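14 kDa fatty acid-binding protein (Schistosoma mansoni, PDB 1VYF) binds fatty acids such as oleic and arachidonic acid inside a beta-barrel and may take part in their transport. Local coordinates at residues Ser23-Ser28 against Asp78-Lys83; Gln96-Pro101 against Thr105-Glu110. All coordinates share one frame; numbering follows the deposited sequence. Where two conformers were deposited one is given.

Two contacts in series, neither nested nor crossed, follow one another along the chain. Interaction 1 brings Ser23-Ser28, where helix 18-24 ends and the chain turns toward helix 29-35, against Asp78-Lys83, which leads into strand 81-88. It closes a loop of 49 residues holding helix 29-35 and the four strands from 41-47 to 72-75, and so ties the helical lid to the barrel rim. Interaction 2 is local: strands 93-99 and 104-112 pair as a hairpin, with three residues between Pro101 and Thr105. The two contacts meet, since strands 81-88 and 93-99 are sheet neighbours, Lys83 pairing with Val99, and Leu25 packs on Thr105.

Interaction 1: Ser23-Ser28 against Asp78-Lys83; sequences SKLGVS and DGRNVK. With OLA (oleic acid), chain B.
In Asp78, which packs against Val27, OD1 is held by two groups: the guanidinium of Arg80 donates through NH1 to OD1 at 3.1 Å, and the hydroxyl of Thr76 is hydrogen-bonded to the same oxygen. The salt bridge uses the syn lone pair of OD1 and is somewhat bent, with an N-H...O angle of 145°. On the lid side, Val27 crosses Asp78 at about a right angle, its CG1 4.2 Å from Asp78 CB. Leu25 takes the arginine instead: its CB points toward the strand turn and CG stands beside the backbone N (chi1 -69°), which carries CD2 over one face of the guanidinium while CD1 comes to 4.0 Å from Arg80 NH1. In fatty acid-binding proteins the helix-turn-helix lid meets such strand turns around the portal, and here Leu25, Asp78 and Arg80 also touch the bound oleic acid. Oleic acid C7 sits at the edge of the guanidinium, 3.8 Å from Arg80 NH1, and Leu25 CD1 is 4.0 Å from that same C7. Asp78 OD1 is 3.7 Å from oleic acid C9, one end of the double bond; this carboxylate is probably tolerable beside hydrocarbon because its charge is paired with the arginine. Arg80 NH2 makes a further salt bridge with Asp100, which helps to fix the rotation of the guanidinium. Along the lid, positive-phi Gly26 closes helix 18-24 in a Schellman motif, and the hydroxyl of Ser28 caps the start of helix 29-35 through Thr31 N.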
ATOM      1  N   SER A  23     -15.014  -3.173  -2.100  1.00 35.48           N
ATOM      2  CA  SER A  23     -16.387  -3.165  -2.540  1.00 36.53           C
ATOM      3  C   SER A  23     -16.741  -1.736  -2.934  1.00 36.72           C
ATOM      4  O   SER A  23     -17.308  -1.490  -4.016  1.00 37.40           O
ATOM      5  CB  SER A  23     -17.295  -3.670  -1.414  1.00 35.70           C
ATOM      6  OG  SER A  23     -18.596  -3.890  -1.927  1.00 40.39           O
ATOM      7  N   LYS A  24     -16.390  -0.802  -2.058  1.00 36.40           N
ATOM      8  CA  LYS A  24     -16.595   0.626  -2.293  1.00 36.54           C
ATOM      9  C   LYS A  24     -15.846   1.157  -3.523  1.00 35.87           C
ATOM     10  O   LYS A  24     -16.373   1.989  -4.259  1.00 36.31           O
ATOM     11  CB  LYS A  24     -16.214   1.417  -1.036  1.00 36.53           C
ATOM     12  CG  LYS A  24     -16.416   2.925  -1.156  1.00 37.94           C
ATOM     13  CD  LYS A  24     -16.431   3.594   0.204  1.00 39.09           C
ATOM     14  CE  LYS A  24     -16.759   5.082   0.092  1.00 39.77           C
ATOM     15  NZ  LYS A  24     -18.227   5.301   0.010  1.00 40.69           N
ATOM     16  N   LEU A  25     -14.634   0.657  -3.752  1.00 34.98           N
ATOM     17  CA  LEU A  25     -13.807   1.023  -4.903  1.00 35.36           C
ATOM     18  C   LEU A  25     -14.296   0.483  -6.240  1.00 36.11           C
ATOM     19  O   LEU A  25     -13.733   0.834  -7.297  1.00 36.83           O
ATOM     20  CB  LEU A  25     -12.358   0.550  -4.688  1.00 34.75           C
ATOM     21  CG  LEU A  25     -11.597   1.288  -3.595  1.00 33.51           C
ATOM     22  CD1 LEU A  25     -10.240   0.615  -3.320  1.00 31.65           C
ATOM     23  CD2 LEU A  25     -11.429   2.757  -3.934  1.00 32.62           C
ATOM     24  N   GLY A  26     -15.273  -0.415  -6.185  1.00 36.03           N
ATOM     25  CA  GLY A  26     -15.879  -1.005  -7.360  1.00 36.22           C
ATOM     26  C   GLY A  26     -15.118  -2.201  -7.905  1.00 36.26           C
ATOM     27  O   GLY A  26     -15.328  -2.565  -9.078  1.00 36.21           O
ATOM     28  N   VAL A  27     -14.219  -2.787  -7.102  1.00 35.04           N
ATOM     29  CA  VAL A  27     -13.414  -3.912  -7.533  1.00 35.07           C
ATOM     30  C   VAL A  27     -14.288  -5.114  -7.836  1.00 35.03           C
ATOM     31  O   VAL A  27     -15.237  -5.406  -7.110  1.00 35.54           O
ATOM     32  CB  VAL A  27     -12.330  -4.307  -6.476  1.00 35.13           C
ATOM     33  CG1 VAL A  27     -11.500  -5.497  -6.948  1.00 33.76           C
ATOM     34  CG2 VAL A  27     -11.416  -3.128  -6.198  1.00 36.54           C
ATOM     35  N   SER A  28     -13.954  -5.840  -8.896  1.00 34.81           N
ATOM     36  CA  SER A  28     -14.781  -6.926  -9.343  1.00 34.88           C
ATOM     37  C   SER A  28     -14.889  -7.973  -8.239  1.00 35.45           C
ATOM     38  O   SER A  28     -13.996  -8.100  -7.388  1.00 33.80           O
ATOM     39  CB  SER A  28     -14.208  -7.561 -10.608  1.00 35.23           C
ATOM     40  OG  SER A  28     -13.115  -8.404 -10.301  1.00 33.06           O
ATOM     41  N   ASP A  78      -5.554  -4.129  -9.069  1.00 40.13           N
ATOM     42  CA  ASP A  78      -6.834  -4.514  -9.628  1.00 39.25           C
ATOM     43  C   ASP A  78      -7.116  -3.904 -11.012  1.00 40.09           C
ATOM     44  O   ASP A  78      -8.146  -4.197 -11.615  1.00 39.57           O
ATOM     45  CB  ASP A  78      -7.957  -4.168  -8.652  1.00 39.17           C
ATOM     46  CG  ASP A  78      -8.040  -2.708  -8.351  1.00 37.24           C
ATOM     47  OD1 ASP A  78      -7.096  -2.146  -7.756  1.00 36.54           O
ATOM     48  OD2 ASP A  78      -9.030  -2.025  -8.678  1.00 36.22           O
ATOM     49  N   GLY A  79      -6.209  -3.054 -11.487  1.00 40.77           N
ATOM     50  CA  GLY A  79      -6.248  -2.532 -12.845  1.00 41.61           C
ATOM     51  C   GLY A  79      -6.656  -1.087 -13.061  1.00 42.10           C
ATOM     52  O   GLY A  79      -6.793  -0.664 -14.210  1.00 42.49           O
ATOM     53  N   ARG A  80      -6.841  -0.313 -11.992  1.00 41.68           N
ATOM     54  CA  ARG A  80      -7.267   1.067 -12.124  1.00 41.15           C
ATOM     55  C   ARG A  80      -6.046   1.976 -12.353  1.00 41.57           C
ATOM     56  O   ARG A  80      -5.033   1.857 -11.656  1.00 40.74           O
ATOM     57  CB  ARG A  80      -8.019   1.518 -10.874  1.00 41.29           C
ATOM     58  CG  ARG A  80      -9.363   0.831 -10.638  1.00 41.20           C
ATOM     59  CD  ARG A  80      -9.575   0.409  -9.167  1.00 42.58           C
ATOM     60  NE  ARG A  80      -9.259   1.548  -8.373  1.00 40.75           N
ATOM     61  CZ  ARG A  80      -8.518   1.617  -7.285  1.00 34.00           C
ATOM     62  NH1 ARG A  80      -7.960   0.568  -6.653  1.00 31.37           N
ATOM     63  NH2 ARG A  80      -8.341   2.840  -6.812  1.00 33.45           N
ATOM     64  N   ASN A  81      -6.143   2.862 -13.351  1.00 41.34           N
ATOM     65  CA  ASN A  81      -5.146   3.909 -13.549  1.00 41.47           C
ATOM     66  C   ASN A  81      -5.458   5.081 -12.628  1.00 40.74           C
ATOM     67  O   ASN A  81      -6.576   5.616 -12.621  1.00 41.45           O
ATOM     68  CB  ASN A  81      -5.113   4.381 -15.006  1.00 42.36           C
ATOM     69  CG  ASN A  81      -4.652   3.296 -15.946  1.00 43.46           C
ATOM     70  OD1 ASN A  81      -3.527   2.808 -15.850  1.00 45.67           O
ATOM     71  ND2 ASN A  81      -5.533   2.892 -16.847  1.00 47.43           N
ATOM     72  N   VAL A  82      -4.468   5.450 -11.838  1.00 39.19           N
ATOM     73  CA  VAL A  82      -4.620   6.433 -10.779  1.00 38.57           C
ATOM     74  C   VAL A  82      -3.425   7.392 -10.786  1.00 38.80           C
ATOM     75  O   VAL A  82      -2.340   7.063 -11.290  1.00 39.68           O
ATOM     76  CB  VAL A  82      -4.755   5.718  -9.393  1.00 38.31           C
ATOM     77  CG1 VAL A  82      -5.906   4.713  -9.429  1.00 36.21           C
ATOM     78  CG2 VAL A  82      -3.444   5.003  -9.006  1.00 38.40           C
ATOM     79  N   LYS A  83      -3.656   8.585 -10.256  1.00 38.76           N
ATOM     80  CA  LYS A  83      -2.611   9.554  -9.968  1.00 38.97           C
ATOM     81  C   LYS A  83      -2.317   9.445  -8.492  1.00 37.36           C
ATOM     82  O   LYS A  83      -3.230   9.638  -7.671  1.00 38.04           O
ATOM     83  CB  LYS A  83      -3.087  10.998 -10.231  1.00 39.08           C
ATOM     84  CG  LYS A  83      -3.829  11.258 -11.541  1.00 42.48           C
ATOM     85  CD  LYS A  83      -4.386  12.724 -11.561  1.00 45.38           C
ATOM     86  CE  LYS A  83      -5.563  12.975 -10.563  1.00 48.18           C
ATOM     87  NZ  LYS A  83      -5.165  13.708  -9.276  1.00 49.41           N
TER
HETATM   88  C1  OLA B1134      -1.925  -2.710   1.317  0.50 41.39           C
HETATM   89  O1  OLA B1134      -0.780  -2.360   1.075  0.50 39.33           O
HETATM   90  O2  OLA B1134      -2.042  -3.747   2.133  0.50 36.45           O
HETATM   91  C2  OLA B1134      -3.206  -2.032   0.831  0.50 42.79           C
HETATM   92  C3  OLA B1134      -3.215  -1.335  -0.540  0.50 45.58           C
HETATM   93  C4  OLA B1134      -4.435  -1.735  -1.415  0.50 46.40           C
HETATM   94  C5  OLA B1134      -5.381  -0.606  -1.845  0.50 45.02           C
HETATM   95  C6  OLA B1134      -6.784  -1.101  -2.225  0.50 44.81           C
HETATM   96  C7  OLA B1134      -6.946  -1.558  -3.669  0.50 44.29           C
HETATM   97  C8  OLA B1134      -6.629  -3.037  -3.871  0.50 45.94           C
HETATM   98  C9  OLA B1134      -7.786  -3.795  -4.480  0.50 45.67           C
HETATM   99  C10 OLA B1134      -7.779  -5.126  -4.647  0.50 47.24           C
HETATM  100  C11 OLA B1134      -6.628  -6.024  -4.237  0.50 47.79           C
HETATM  101  C12 OLA B1134      -6.302  -7.067  -5.308  0.50 48.58           C
HETATM  102  C13 OLA B1134      -5.376  -8.183  -4.801  0.50 47.92           C
HETATM  103  C14 OLA B1134      -3.924  -7.754  -4.560  0.50 50.11           C
HETATM  104  C15 OLA B1134      -3.641  -7.359  -3.105  0.50 49.95           C
HETATM  105  C16 OLA B1134      -2.366  -6.516  -2.985  0.50 50.39           C
HETATM  106  C17 OLA B1134      -2.606  -5.159  -2.315  0.50 49.11           C
HETATM  107  C18 OLA B1134      -2.418  -5.283  -0.823  0.50 47.90           C

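Interaction 2: Gln96-Pro101 against Thr105-Glu110; sequences QTQVDP and TVIVRE
Gln96 and Ile107 form the tight part of this antiparallel pairing. Ile107 N donates to Gln96 O at 2.6 Å and Gln96 N to Ile107 O at 2.7 Å, both nearly straight; Gln98 and Thr105 repeat the two-bond pattern further along. Gln96 reaches the arginine because its chain is extended, CG lying opposite the backbone N (chi1 179°), and Arg109 NH1 donates to Gln96 OE1 at 2.9 Å, in the plane of both the amide carbonyl and the guanidinium. A water accepts from Arg109 NH2 and gives a longer bond to the same OE1, closing a ring, while CG2 of Ile107 lies 3.6 Å above the guanidinium plane of Arg109, offset toward its rim. At the Gln98-Thr105 end the backbone bonds are just as regular, but water bridges Gln98 OE1 to Thr105 OG1, and Gln98 NE2 turns to Glu74. On the more exposed face, which carries Thr97 and Val106, the side chains barely meet, Thr97 OG1 lying 4.2 Å from Val106 CG2. Arg109 NH2 also bonds the oleate carboxylate, so this beta hairpin supplies one arginine of the carboxylate site, completed by Arg129 and Tyr131, inside a fatty acid-binding protein barrel.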
ATOM      1  N   GLN A  96       0.075   7.603   1.232  1.00 29.16           N
ATOM      2  CA  GLN A  96      -0.111   7.519  -0.204  1.00 30.07           C
ATOM      3  C   GLN A  96      -1.550   7.827  -0.551  1.00 31.21           C
ATOM      4  O   GLN A  96      -2.489   7.227  -0.014  1.00 30.33           O
ATOM      5  CB  GLN A  96       0.252   6.125  -0.718  1.00 29.55           C
ATOM      6  CG  GLN A  96       0.053   5.934  -2.212  1.00 30.58           C
ATOM      7  CD  GLN A  96       0.474   4.608  -2.699  1.00 32.67           C
ATOM      8  OE1 GLN A  96       0.730   3.706  -1.907  1.00 32.71           O
ATOM      9  NE2 GLN A  96       0.590   4.474  -4.026  1.00 31.49           N
ATOM     10  N   THR A  97      -1.729   8.767  -1.476  1.00 30.57           N
ATOM     11  CA  THR A  97      -3.038   9.126  -1.945  1.00 31.42           C
ATOM     12  C   THR A  97      -3.138   8.641  -3.390  1.00 31.67           C
ATOM     13  O   THR A  97      -2.250   8.907  -4.193  1.00 32.69           O
ATOM     14  CB  THR A  97      -3.239  10.670  -1.778  1.00 31.31           C
ATOM     15  OG1 THR A  97      -3.188  11.006  -0.376  1.00 34.06           O
ATOM     16  CG2 THR A  97      -4.586  11.077  -2.164  1.00 34.17           C
ATOM     17  N   GLN A  98      -4.177   7.887  -3.698  1.00 31.69           N
ATOM     18  CA  GLN A  98      -4.427   7.369  -5.034  1.00 33.42           C
ATOM     19  C   GLN A  98      -5.755   7.923  -5.519  1.00 34.73           C
ATOM     20  O   GLN A  98      -6.795   7.650  -4.941  1.00 35.06           O
ATOM     21  CB  GLN A  98      -4.496   5.842  -5.034  1.00 33.32           C
ATOM     22  CG  GLN A  98      -3.192   5.186  -4.683  1.00 33.32           C
ATOM     23  CD  GLN A  98      -3.236   3.645  -4.770  1.00 32.49           C
ATOM     24  OE1 GLN A  98      -4.179   3.022  -4.318  1.00 35.30           O
ATOM     25  NE2 GLN A  98      -2.198   3.053  -5.346  1.00 31.25           N
ATOM     26  N   VAL A  99      -5.726   8.688  -6.598  1.00 36.77           N
ATOM     27  CA  VAL A  99      -6.939   9.316  -7.109  1.00 37.66           C
ATOM     28  C   VAL A  99      -7.324   8.654  -8.427  1.00 38.73           C
ATOM     29  O   VAL A  99      -6.622   8.816  -9.426  1.00 37.93           O
ATOM     30  CB  VAL A  99      -6.760  10.848  -7.274  1.00 37.56           C
ATOM     31  CG1 VAL A  99      -8.048  11.494  -7.787  1.00 38.86           C
ATOM     32  CG2 VAL A  99      -6.355  11.489  -5.965  1.00 37.61           C
ATOM     33  N   ASP A 100      -8.394   7.848  -8.387  1.00 40.43           N
ATOM     34  CA  ASP A 100      -9.141   7.456  -9.586  1.00 42.00           C
ATOM     35  C   ASP A 100     -10.361   8.405  -9.809  1.00 43.46           C
ATOM     36  O   ASP A 100     -10.636   9.284  -8.985  1.00 43.53           O
ATOM     37  CB  ASP A 100      -9.459   5.927  -9.598  1.00 41.62           C
ATOM     38  CG  ASP A 100     -10.650   5.511  -8.726  1.00 42.99           C
ATOM     39  OD1 ASP A 100     -10.462   4.728  -7.734  1.00 37.53           O
ATOM     40  OD2 ASP A 100     -11.826   5.810  -9.014  1.00 42.13           O
ATOM     41  N   PRO A 101     -11.028   8.311 -10.958  1.00 44.99           N
ATOM     42  CA  PRO A 101     -12.127   9.244 -11.274  1.00 44.84           C
ATOM     43  C   PRO A 101     -13.373   9.059 -10.415  1.00 44.75           C
ATOM     44  O   PRO A 101     -14.125  10.025 -10.224  1.00 46.16           O
ATOM     45  CB  PRO A 101     -12.439   8.921 -12.739  1.00 45.06           C
ATOM     46  CG  PRO A 101     -11.229   8.259 -13.240  1.00 45.48           C
ATOM     47  CD  PRO A 101     -10.764   7.395 -12.083  1.00 44.99           C
ATOM     48  N   THR A 105      -8.316   7.001  -2.592  1.00 31.41           N
ATOM     49  CA  THR A 105      -7.836   6.066  -1.549  1.00 29.84           C
ATOM     50  C   THR A 105      -6.640   6.677  -0.841  1.00 28.77           C
ATOM     51  O   THR A 105      -5.693   7.098  -1.484  1.00 28.74           O
ATOM     52  CB  THR A 105      -7.415   4.751  -2.177  1.00 29.27           C
ATOM     53  OG1 THR A 105      -8.476   4.233  -2.983  1.00 28.76           O
ATOM     54  CG2 THR A 105      -7.116   3.663  -1.056  1.00 29.47           C
ATOM     55  N   VAL A 106      -6.695   6.740   0.486  1.00 27.27           N
ATOM     56  CA  VAL A 106      -5.590   7.213   1.282  1.00 26.88           C
ATOM     57  C   VAL A 106      -5.009   5.987   2.009  1.00 26.46           C
ATOM     58  O   VAL A 106      -5.751   5.235   2.671  1.00 27.31           O
ATOM     59  CB  VAL A 106      -5.984   8.271   2.254  1.00 26.81           C
ATOM     60  CG1 VAL A 106      -4.791   8.745   3.016  1.00 28.12           C
ATOM     61  CG2 VAL A 106      -6.655   9.447   1.517  1.00 29.06           C
ATOM     62  N   ILE A 107      -3.720   5.752   1.807  1.00 26.13           N
ATOM     63  CA  ILE A 107      -3.025   4.602   2.441  1.00 26.01           C
ATOM     64  C   ILE A 107      -1.898   5.092   3.329  1.00 25.99           C
ATOM     65  O   ILE A 107      -0.873   5.606   2.867  1.00 26.42           O
ATOM     66  CB  ILE A 107      -2.484   3.626   1.373  1.00 25.89           C
ATOM     67  CG1 ILE A 107      -3.568   3.272   0.363  1.00 27.41           C
ATOM     68  CG2 ILE A 107      -1.936   2.350   2.066  1.00 26.76           C
ATOM     69  CD1 ILE A 107      -3.039   2.851  -0.974  1.00 31.69           C
ATOM     70  N   VAL A 108      -2.077   4.963   4.629  1.00 25.89           N
ATOM     71  CA  VAL A 108      -1.075   5.356   5.588  1.00 26.27           C
ATOM     72  C   VAL A 108      -0.324   4.060   5.979  1.00 25.91           C
ATOM     73  O   VAL A 108      -0.940   3.025   6.190  1.00 26.68           O
ATOM     74  CB  VAL A 108      -1.732   6.063   6.819  1.00 26.41           C
ATOM     75  CG1 VAL A 108      -0.717   6.512   7.810  1.00 28.86           C
ATOM     76  CG2 VAL A 108      -2.615   7.224   6.383  1.00 29.21           C
ATOM     77  N   ARG A 109       1.001   4.126   5.984  1.00 25.42           N
ATOM     78  CA  ARG A 109       1.877   3.041   6.393  1.00 24.85           C
ATOM     79  C   ARG A 109       2.759   3.551   7.502  1.00 26.15           C
ATOM     80  O   ARG A 109       3.478   4.554   7.344  1.00 27.41           O
ATOM     81  CB  ARG A 109       2.738   2.582   5.237  1.00 24.82           C
ATOM     82  CG  ARG A 109       1.938   2.083   4.036  1.00 22.42           C
ATOM     83  CD  ARG A 109       2.762   1.459   2.967  1.00 23.80           C
ATOM     84  NE  ARG A 109       1.972   0.704   2.017  1.00 24.29           N
ATOM     85  CZ  ARG A 109       1.392   1.177   0.928  1.00 27.89           C
ATOM     86  NH1 ARG A 109       1.499   2.448   0.595  1.00 28.21           N
ATOM     87  NH2 ARG A 109       0.706   0.351   0.157  1.00 29.68           N
ATOM     88  N   GLU A 110       2.700   2.893   8.643  1.00 25.66           N
ATOM     89  CA  GLU A 110       3.462   3.336   9.780  1.00 25.69           C
ATOM     90  C   GLU A 110       4.194   2.149  10.370  1.00 25.54           C
ATOM     91  O   GLU A 110       3.572   1.145  10.599  1.00 25.07           O
ATOM     92  CB  GLU A 110       2.509   3.941  10.805  0.50 25.25           C
ATOM     93  CG  GLU A 110       3.173   4.377  12.108  0.50 27.35           C
ATOM     94  CD  GLU A 110       2.404   5.441  12.868  0.50 27.89           C
ATOM     95  OE1 GLU A 110       1.201   5.638  12.603  0.50 31.83           O
ATOM     96  OE2 GLU A 110       3.025   6.114  13.720  0.50 28.02           O
TER
HETATM   97  O   HOH W   1      -0.435   0.709  -2.627  1.00 43.71           O
HETATM   98  O   HOH W   2      -6.953   2.370  -4.489  1.00 30.35           O
HETATM   99  O   HOH W   3      -8.514   5.416  -5.500  1.00 35.73           O